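Alpha-hemoglobin stabilizing protein (Homo sapiens, PDB 1Z8U) acts as a chaperone that binds free alpha-hemoglobin and keeps it from aggregating and precipitating during erythroid cell development. Local coordinates at residues S19-L22 with N23-F27; L31-E34 with E35-V38; Y48-Y51 with Y52-Q55. The protein carries 1 engineered substitution. All coordinates share one frame; numbering follows the deposited sequence.

Interaction 1. Residues S19-L22 with N23-F27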
ATOM      1  N   SER A  19       5.645  11.309  -5.716  1.00 70.99           N
ATOM      2  CA  SER A  19       6.588  10.951  -6.767  1.00 70.95           C
ATOM      3  C   SER A  19       7.586   9.907  -6.308  1.00 69.15           C
ATOM      4  O   SER A  19       7.918   8.995  -7.060  1.00 67.26           O
ATOM      5  CB  SER A  19       7.323  12.189  -7.268  1.00 72.26           C
ATOM      6  OG  SER A  19       6.459  12.984  -8.056  1.00 75.72           O
ATOM      7  N   VAL A  20       8.078  10.037  -5.082  1.00 68.93           N
ATOM      8  CA  VAL A  20       9.019   9.042  -4.592  1.00 70.20           C
ATOM      9  C   VAL A  20       8.260   7.715  -4.528  1.00 70.34           C
ATOM     10  O   VAL A  20       8.832   6.650  -4.778  1.00 70.23           O
ATOM     11  CB  VAL A  20       9.593   9.407  -3.201  1.00 69.56           C
ATOM     12  CG1 VAL A  20       8.491   9.759  -2.238  1.00 71.15           C
ATOM     13  CG2 VAL A  20      10.383   8.243  -2.669  1.00 72.25           C
ATOM     14  N   LEU A  21       6.964   7.789  -4.221  1.00 67.22           N
ATOM     15  CA  LEU A  21       6.132   6.593  -4.160  1.00 65.25           C
ATOM     16  C   LEU A  21       6.082   6.014  -5.568  1.00 66.15           C
ATOM     17  O   LEU A  21       6.423   4.850  -5.791  1.00 67.64           O
ATOM     18  CB  LEU A  21       4.704   6.938  -3.712  1.00 59.17           C
ATOM     19  CG  LEU A  21       3.820   5.876  -3.033  1.00 54.23           C
ATOM     20  CD1 LEU A  21       2.399   5.974  -3.584  1.00 49.68           C
ATOM     21  CD2 LEU A  21       4.370   4.477  -3.243  1.00 52.44           C
ATOM     22  N   LEU A  22       5.656   6.842  -6.517  1.00 67.41           N
ATOM     23  CA  LEU A  22       5.545   6.424  -7.905  1.00 68.08           C
ATOM     24  C   LEU A  22       6.889   5.994  -8.484  1.00 71.91           C
ATOM     25  O   LEU A  22       6.984   4.942  -9.125  1.00 72.85           O
ATOM     26  CB  LEU A  22       4.976   7.557  -8.758  1.00 65.61           C
ATOM     27  CG  LEU A  22       3.558   8.077  -8.519  1.00 65.03           C
ATOM     28  CD1 LEU A  22       3.311   9.246  -9.474  1.00 62.50           C
ATOM     29  CD2 LEU A  22       2.520   6.976  -8.745  1.00 62.47           C
ATOM     30  N   ASN A  23       7.925   6.800  -8.248  1.00 75.05           N
ATOM     31  CA  ASN A  23       9.261   6.519  -8.783  1.00 77.43           C
ATOM     32  C   ASN A  23       9.957   5.273  -8.259  1.00 77.04           C
ATOM     33  O   ASN A  23      10.837   4.734  -8.928  1.00 77.22           O
ATOM     34  CB  ASN A  23      10.197   7.717  -8.577  1.00 81.74           C
ATOM     35  CG  ASN A  23       9.713   8.976  -9.280  1.00 83.95           C
ATOM     36  OD1 ASN A  23       9.182   8.924 -10.393  1.00 84.82           O
ATOM     37  ND2 ASN A  23       9.912  10.120  -8.634  1.00 84.86           N
ATOM     38  N   GLN A  24       9.587   4.809  -7.072  1.00 76.72           N
ATOM     39  CA  GLN A  24      10.240   3.623  -6.536  1.00 76.59           C
ATOM     40  C   GLN A  24       9.596   2.344  -7.030  1.00 76.77           C
ATOM     41  O   GLN A  24      10.092   1.261  -6.744  1.00 77.81           O
ATOM     42  CB  GLN A  24      10.246   3.640  -4.998  1.00 75.29           C
ATOM     43  CG  GLN A  24       8.867   3.713  -4.351  1.00 73.39           C
ATOM     44  CD  GLN A  24       8.931   3.661  -2.839  1.00 69.98           C
ATOM     45  OE1 GLN A  24       9.858   4.194  -2.226  1.00 69.49           O
ATOM     46  NE2 GLN A  24       7.935   3.032  -2.227  1.00 69.36           N
ATOM     47  N   GLN A  25       8.506   2.462  -7.781  1.00 77.64           N
ATOM     48  CA  GLN A  25       7.806   1.283  -8.287  1.00 80.40           C
ATOM     49  C   GLN A  25       8.609   0.478  -9.317  1.00 83.55           C
ATOM     50  O   GLN A  25       9.101   1.025 -10.302  1.00 84.52           O
ATOM     51  CB  GLN A  25       6.463   1.698  -8.892  1.00 78.23           C
ATOM     52  CG  GLN A  25       5.531   2.387  -7.907  1.00 77.09           C
ATOM     53  CD  GLN A  25       5.090   1.478  -6.765  1.00 75.68           C
ATOM     54  OE1 GLN A  25       4.648   0.347  -6.992  1.00 73.52           O
ATOM     55  NE2 GLN A  25       5.193   1.976  -5.534  1.00 71.95           N
ATOM     56  N   VAL A  26       8.729  -0.826  -9.083  1.00 86.72           N
ATOM     57  CA  VAL A  26       9.461  -1.723  -9.977  1.00 89.82           C
ATOM     58  C   VAL A  26       8.496  -2.579 -10.792  1.00 89.91           C
ATOM     59  O   VAL A  26       8.030  -3.620 -10.340  1.00 90.20           O
ATOM     60  CB  VAL A  26      10.404  -2.648  -9.179  1.00 92.44           C
ATOM     61  CG1 VAL A  26      11.616  -1.868  -8.707  1.00 94.69           C
ATOM     62  CG2 VAL A  26       9.666  -3.225  -7.970  1.00 96.28           C
ATOM     63  N   PHE A  27       8.212  -2.139 -12.010  1.00 91.49           N
ATOM     64  CA  PHE A  27       7.277  -2.845 -12.874  1.00 91.85           C
ATOM     65  C   PHE A  27       7.462  -4.350 -12.995  1.00 94.70           C
ATOM     66  O   PHE A  27       6.478  -5.080 -13.045  1.00 98.02           O
ATOM     67  CB  PHE A  27       7.263  -2.211 -14.268  1.00 87.63           C
ATOM     68  CG  PHE A  27       6.618  -0.851 -14.315  1.00 83.57           C
ATOM     69  CD1 PHE A  27       6.059  -0.284 -13.171  1.00 81.88           C
ATOM     70  CD2 PHE A  27       6.562  -0.138 -15.506  1.00 81.65           C
ATOM     71  CE1 PHE A  27       5.453   0.971 -13.216  1.00 79.14           C
ATOM     72  CE2 PHE A  27       5.958   1.118 -15.559  1.00 78.82           C
ATOM     73  CZ  PHE A  27       5.402   1.671 -14.412  1.00 77.14           C
TER
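Asn23 ends helix 5-23 of this helical bundle with its side chain over the backbone O of Ser19, a fit too close in the model to be trusted in detail. The apolar tips of the same last turn serve the bundle, Leu22 packing on Leu77 and Phe81 and Leu21 on Trp44 and Tyr48. Just beyond, Gln25 satisfies the Leu21 carbonyl: NE2 donates to Leu21 O at 3.1 Å in a fairly straight bond (161°). The oxygen lies in the amide plane of Gln25, although NE2 stands above the plane of the carbonyl it meets. A bend at chi2 (-64°) turns the Gln25 chain back alongside Leu21. The same NE2 is also hydrogen-bonded to an acidic side chain on the chain of another protein. A leucine in place of Gln25 would probably leave the Leu21 carbonyl and the partner's acidic group without this shared donor. Along the backbone, Gln24 N splits between weak bonds to the carbonyls of Val20 and Leu21, and Gln25 N then bonds Leu22 O at 3.2 Å, a three-residue step as the helix ends. Leu21 CD2 lies 3.5 Å from Gln25 NE2.

Interaction 2. Residues L31-E34 with E35-V38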
ATOM      1  N   LEU A  31       2.687  -7.894 -11.800  1.00109.66           N
ATOM      2  CA  LEU A  31       1.771  -8.993 -12.131  1.00107.26           C
ATOM      3  C   LEU A  31       0.307  -8.611 -11.960  1.00 99.75           C
ATOM      4  O   LEU A  31      -0.579  -9.469 -11.990  1.00 99.67           O
ATOM      5  CB  LEU A  31       2.061 -10.243 -11.295  1.00116.48           C
ATOM      6  CG  LEU A  31       3.342 -11.025 -11.605  1.00123.91           C
ATOM      7  CD1 LEU A  31       3.467 -12.209 -10.648  1.00127.98           C
ATOM      8  CD2 LEU A  31       3.309 -11.500 -13.052  1.00129.30           C
ATOM      9  N   VAL A  32       0.057  -7.323 -11.774  1.00 88.09           N
ATOM     10  CA  VAL A  32      -1.293  -6.833 -11.623  1.00 77.57           C
ATOM     11  C   VAL A  32      -1.724  -6.322 -12.997  1.00 73.93           C
ATOM     12  O   VAL A  32      -0.899  -5.832 -13.773  1.00 72.25           O
ATOM     13  CB  VAL A  32      -1.356  -5.701 -10.577  1.00 75.02           C
ATOM     14  CG1 VAL A  32      -0.501  -4.534 -11.017  1.00 70.67           C
ATOM     15  CG2 VAL A  32      -2.783  -5.265 -10.375  1.00 70.90           C
ATOM     16  N   SER A  33      -3.008  -6.455 -13.310  1.00 68.70           N
ATOM     17  CA  SER A  33      -3.520  -6.011 -14.596  1.00 66.69           C
ATOM     18  C   SER A  33      -3.594  -4.485 -14.673  1.00 67.57           C
ATOM     19  O   SER A  33      -3.466  -3.787 -13.665  1.00 68.80           O
ATOM     20  CB  SER A  33      -4.904  -6.611 -14.834  1.00 63.85           C
ATOM     21  OG  SER A  33      -5.856  -6.077 -13.931  1.00 63.98           O
ATOM     22  N   GLU A  34      -3.791  -3.965 -15.876  1.00 70.07           N
ATOM     23  CA  GLU A  34      -3.895  -2.522 -16.073  1.00 73.58           C
ATOM     24  C   GLU A  34      -5.102  -2.017 -15.282  1.00 71.24           C
ATOM     25  O   GLU A  34      -5.080  -0.939 -14.676  1.00 68.20           O
ATOM     26  CB  GLU A  34      -4.085  -2.214 -17.565  1.00 79.60           C
ATOM     27  CG  GLU A  34      -4.276  -0.732 -17.892  1.00 88.62           C
ATOM     28  CD  GLU A  34      -4.556  -0.488 -19.364  1.00 91.55           C
ATOM     29  OE1 GLU A  34      -3.687  -0.817 -20.196  1.00 94.12           O
ATOM     30  OE2 GLU A  34      -5.646   0.030 -19.684  1.00 94.03           O
ATOM     31  N   GLU A  35      -6.153  -2.826 -15.308  1.00 69.45           N
ATOM     32  CA  GLU A  35      -7.401  -2.539 -14.629  1.00 69.01           C
ATOM     33  C   GLU A  35      -7.182  -2.372 -13.122  1.00 66.25           C
ATOM     34  O   GLU A  35      -7.673  -1.408 -12.521  1.00 64.48           O
ATOM     35  CB  GLU A  35      -8.379  -3.680 -14.890  1.00 73.18           C
ATOM     36  CG  GLU A  35      -9.831  -3.287 -14.891  1.00 82.94           C
ATOM     37  CD  GLU A  35     -10.740  -4.495 -14.982  1.00 88.40           C
ATOM     38  OE1 GLU A  35     -11.939  -4.326 -15.304  1.00 93.07           O
ATOM     39  OE2 GLU A  35     -10.252  -5.616 -14.723  1.00 91.20           O
ATOM     40  N   ASP A  36      -6.441  -3.300 -12.513  1.00 61.26           N
ATOM     41  CA  ASP A  36      -6.191  -3.215 -11.075  1.00 60.67           C
ATOM     42  C   ASP A  36      -5.100  -2.221 -10.735  1.00 58.05           C
ATOM     43  O   ASP A  36      -5.114  -1.647  -9.655  1.00 57.91           O
ATOM     44  CB  ASP A  36      -5.840  -4.580 -10.476  1.00 57.64           C
ATOM     45  CG  ASP A  36      -6.913  -5.613 -10.710  1.00 54.25           C
ATOM     46  OD1 ASP A  36      -8.101  -5.310 -10.484  1.00 50.65           O
ATOM     47  OD2 ASP A  36      -6.560  -6.733 -11.121  1.00 56.47           O
ATOM     48  N   MET A  37      -4.146  -2.013 -11.633  1.00 59.00           N
ATOM     49  CA  MET A  37      -3.116  -1.025 -11.343  1.00 60.05           C
ATOM     50  C   MET A  37      -3.817   0.327 -11.182  1.00 57.41           C
ATOM     51  O   MET A  37      -3.386   1.170 -10.399  1.00 57.22           O
ATOM     52  CB  MET A  37      -2.084  -0.940 -12.468  1.00 63.82           C
ATOM     53  CG  MET A  37      -1.038   0.163 -12.249  1.00 65.39           C
ATOM     54  SD  MET A  37      -0.148   0.020 -10.674  1.00 66.53           S
ATOM     55  CE  MET A  37       1.285  -0.937 -11.160  1.00 69.19           C
ATOM     56  N   VAL A  38      -4.905   0.531 -11.919  1.00 53.65           N
ATOM     57  CA  VAL A  38      -5.646   1.779 -11.803  1.00 53.48           C
ATOM     58  C   VAL A  38      -6.248   1.877 -10.411  1.00 50.55           C
ATOM     59  O   VAL A  38      -6.165   2.912  -9.756  1.00 50.24           O
ATOM     60  CB  VAL A  38      -6.780   1.879 -12.847  1.00 54.65           C
ATOM     61  CG1 VAL A  38      -7.689   3.077 -12.528  1.00 48.64           C
ATOM     62  CG2 VAL A  38      -6.177   2.036 -14.230  1.00 56.02           C
TER
HETATM   63  O   HOH W   1      -4.305  -8.115 -11.711  1.00 47.15           O
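Ser33 and Asp36 grip each other at the start of helix 34-52, where Ser33 is the N-cap. Its OG accepts the backbone N-H of Asp36 at 3.2 Å in a fairly straight bond (159°), and the hydroxyl gives its proton weakly to Asp36 OD2. What sets OG there is its first torsion (chi1 68°), which holds it between the backbone N and the carbonyl carbon, facing the first turn. A water makes this a water-mediated variant of the capping box: it accepts from Ser33 N at 2.6 Å and donates to Asp36 OD2 at 2.7 Å, so the carboxylate reaches the cap residue's N-H through solvent. Regular helix bonding then takes over, with Met37 N bonded to Ser33 O at 2.8 Å and Val38 N to Glu34 O at 3.1 Å.

Beyond these bonds, Val32 CG1 meets Met37 CE at 4.0 Å, the two side chains crossing at about a right angle. They stand just before the cap and four residues after it, the positions of a hydrophobic staple. Met37 also packs on Phe81 and Tyr85 of helix 60-86, and Tyr85 OH is hydrogen-bonded to Val32 O, tying the helix start to the bundle. The carboxylates of Glu34, Glu35 and Asp36 all belong to the first turn, where their negative charge probably suits the positive end of the helix dipole.

Interaction 3. Residues Y48-Y51 with Y52-Q55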
ATOM      1  N   TYR A  48      -3.818   9.899  -0.122  1.00 60.64           N
ATOM      2  CA  TYR A  48      -3.211  11.221   0.074  1.00 63.08           C
ATOM      3  C   TYR A  48      -4.257  12.294   0.351  1.00 65.57           C
ATOM      4  O   TYR A  48      -4.079  13.147   1.218  1.00 66.32           O
ATOM      5  CB  TYR A  48      -2.397  11.640  -1.151  1.00 60.10           C
ATOM      6  CG  TYR A  48      -0.994  11.100  -1.165  1.00 59.07           C
ATOM      7  CD1 TYR A  48      -0.758   9.726  -1.109  1.00 57.72           C
ATOM      8  CD2 TYR A  48       0.107  11.959  -1.250  1.00 56.89           C
ATOM      9  CE1 TYR A  48       0.537   9.214  -1.141  1.00 56.08           C
ATOM     10  CE2 TYR A  48       1.418  11.455  -1.284  1.00 57.35           C
ATOM     11  CZ  TYR A  48       1.619  10.076  -1.233  1.00 56.76           C
ATOM     12  OH  TYR A  48       2.886   9.552  -1.309  1.00 51.33           O
ATOM     13  N   ILE A  49      -5.350  12.255  -0.392  1.00 68.12           N
ATOM     14  CA  ILE A  49      -6.395  13.237  -0.193  1.00 72.17           C
ATOM     15  C   ILE A  49      -6.943  13.131   1.222  1.00 74.47           C
ATOM     16  O   ILE A  49      -6.961  14.114   1.958  1.00 76.26           O
ATOM     17  CB  ILE A  49      -7.529  13.037  -1.203  1.00 72.15           C
ATOM     18  CG1 ILE A  49      -7.039  13.418  -2.595  1.00 72.68           C
ATOM     19  CG2 ILE A  49      -8.727  13.878  -0.825  1.00 74.47           C
ATOM     20  CD1 ILE A  49      -8.024  13.076  -3.678  1.00 75.71           C
ATOM     21  N   ASN A  50      -7.373  11.935   1.610  1.00 76.67           N
ATOM     22  CA  ASN A  50      -7.927  11.731   2.942  1.00 77.52           C
ATOM     23  C   ASN A  50      -6.906  12.061   4.018  1.00 76.02           C
ATOM     24  O   ASN A  50      -7.268  12.325   5.161  1.00 75.31           O
ATOM     25  CB  ASN A  50      -8.406  10.289   3.105  1.00 84.60           C
ATOM     26  CG  ASN A  50      -9.423   9.881   2.038  1.00 92.13           C
ATOM     27  OD1 ASN A  50     -10.018   8.800   2.111  1.00 95.86           O
ATOM     28  ND2 ASN A  50      -9.619  10.740   1.037  1.00 95.37           N
ATOM     29  N   TYR A  51      -5.628  12.052   3.650  1.00 74.22           N
ATOM     30  CA  TYR A  51      -4.572  12.368   4.606  1.00 71.96           C
ATOM     31  C   TYR A  51      -4.483  13.869   4.810  1.00 72.08           C
ATOM     32  O   TYR A  51      -4.686  14.367   5.916  1.00 72.19           O
ATOM     33  CB  TYR A  51      -3.207  11.855   4.124  1.00 69.48           C
ATOM     34  CG  TYR A  51      -2.043  12.349   4.972  1.00 66.66           C
ATOM     35  CD1 TYR A  51      -1.076  13.202   4.437  1.00 67.85           C
ATOM     36  CD2 TYR A  51      -1.917  11.972   6.316  1.00 65.53           C
ATOM     37  CE1 TYR A  51      -0.003  13.668   5.221  1.00 66.21           C
ATOM     38  CE2 TYR A  51      -0.857  12.427   7.105  1.00 63.78           C
ATOM     39  CZ  TYR A  51       0.099  13.271   6.554  1.00 65.68           C
ATOM     40  OH  TYR A  51       1.168  13.695   7.319  1.00 64.09           O
ATOM     41  N   TYR A  52      -4.164  14.579   3.732  1.00 72.51           N
ATOM     42  CA  TYR A  52      -4.033  16.024   3.770  1.00 72.41           C
ATOM     43  C   TYR A  52      -5.346  16.716   4.045  1.00 75.26           C
ATOM     44  O   TYR A  52      -5.379  17.926   4.187  1.00 75.47           O
ATOM     45  CB  TYR A  52      -3.457  16.540   2.456  1.00 68.80           C
ATOM     46  CG  TYR A  52      -1.986  16.272   2.316  1.00 63.70           C
ATOM     47  CD1 TYR A  52      -1.076  16.817   3.221  1.00 61.69           C
ATOM     48  CD2 TYR A  52      -1.500  15.468   1.291  1.00 61.51           C
ATOM     49  CE1 TYR A  52       0.281  16.569   3.110  1.00 62.14           C
ATOM     50  CE2 TYR A  52      -0.142  15.210   1.167  1.00 61.46           C
ATOM     51  CZ  TYR A  52       0.742  15.766   2.077  1.00 62.31           C
ATOM     52  OH  TYR A  52       2.089  15.546   1.934  1.00 65.38           O
ATOM     53  N   ARG A  53      -6.430  15.951   4.117  1.00 78.99           N
ATOM     54  CA  ARG A  53      -7.735  16.529   4.401  1.00 83.66           C
ATOM     55  C   ARG A  53      -7.732  17.028   5.844  1.00 85.56           C
ATOM     56  O   ARG A  53      -8.567  17.850   6.241  1.00 86.08           O
ATOM     57  CB  ARG A  53      -8.831  15.487   4.213  1.00 83.92           C
ATOM     58  CG  ARG A  53     -10.219  16.037   4.391  1.00 87.18           C
ATOM     59  CD  ARG A  53     -11.092  15.611   3.235  1.00 93.35           C
ATOM     60  NE  ARG A  53     -11.160  14.159   3.117  1.00 98.26           N
ATOM     61  CZ  ARG A  53     -11.721  13.523   2.095  1.00100.78           C
ATOM     62  NH1 ARG A  53     -12.259  14.219   1.099  1.00103.01           N
ATOM     63  NH2 ARG A  53     -11.746  12.196   2.069  1.00101.80           N
ATOM     64  N   GLN A  54      -6.774  16.519   6.614  1.00 87.93           N
ATOM     65  CA  GLN A  54      -6.601  16.886   8.014  1.00 90.89           C
ATOM     66  C   GLN A  54      -5.446  17.873   8.128  1.00 91.49           C
ATOM     67  O   GLN A  54      -5.207  18.435   9.190  1.00 91.97           O
ATOM     68  CB  GLN A  54      -6.279  15.649   8.862  1.00 92.55           C
ATOM     69  CG  GLN A  54      -7.187  14.452   8.617  1.00 95.32           C
ATOM     70  CD  GLN A  54      -8.660  14.816   8.667  1.00 97.28           C
ATOM     71  OE1 GLN A  54      -9.116  15.472   9.603  1.00 98.05           O
ATOM     72  NE2 GLN A  54      -9.412  14.385   7.658  1.00 99.17           N
ATOM     73  N   GLN A  55      -4.732  18.072   7.024  1.00 93.45           N
ATOM     74  CA  GLN A  55      -3.591  18.978   6.997  1.00 95.89           C
ATOM     75  C   GLN A  55      -3.931  20.340   6.405  1.00 97.51           C
ATOM     76  O   GLN A  55      -3.311  21.342   6.753  1.00 98.35           O
ATOM     77  CB  GLN A  55      -2.447  18.343   6.211  1.00 95.76           C
ATOM     78  CG  GLN A  55      -2.045  16.984   6.746  1.00 97.28           C
ATOM     79  CD  GLN A  55      -1.581  17.041   8.191  1.00 97.31           C
ATOM     80  OE1 GLN A  55      -1.600  16.035   8.898  1.00 98.53           O
ATOM     81  NE2 GLN A  55      -1.153  18.218   8.632  1.00 97.72           N
TER
HETATM   82  O   HOH W   2       0.598  13.921  10.168  1.00 57.52           O
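Tyr51 turns the edge of its ring onto the face of the Tyr52 ring, a T-shaped pair between neighbours at the C-terminal end of helix 34-52 in this helical bundle. The centroids are 4.8 Å apart and the planes meet at 65°, with Tyr51 CD1 above the middle of the Tyr52 ring and CE1 3.6 Å from Tyr52 CE1. First torsions differ to allow this: Tyr51 CG is anti to the backbone N (chi1 171°), Tyr52 CG anti to its carbonyl carbon (-75°). Tyr52 is buried alongside Tyr48, a turn earlier, with Tyr48 CD2 4.1 Å from Tyr52 CE2. Tyr52 OH is hydrogen-bonded to the carboxylate of Glu17 on helix 5-23, while the ring packs on Leu10, Ala13 and Leu70. Arg53 lays one face of its guanidinium over Ile49 CG2. Gln55 places CG over one face of the Tyr51 ring, and a water lies 2.9 Å from Tyr51 OH and donates weakly to Gln55 OE1. Tyr52 N keeps the regular helical bond to Tyr48 O, but the next, from Arg53 N to Ile49 O, is weak. The tightening turn then ends with Gln54 N bonded to Tyr51 O at 3.1 Å.

How the interactions relate
Along the chain the three contacts mark successive helix ends: interaction 1 closes helix 5-23, interaction 2 opens helix 34-52 and interaction 3 closes it. The centres of interactions 1 and 2, which bracket the first interhelical loop, are about 15 Å apart. Interactions 2 and 3 share helix 34-52, yet their centres are about 25 Å apart and their nearest atoms about 12 Å. Interaction 1 lies about 20 Å from interaction 3, centre to centre, and touches it where Leu21 CB packs 4.0 Å from Tyr48 OH. Helix 60-86 packs against residues of all three, while residues of each also touch the chain of another protein, consistent with a chaperone that binds a partner.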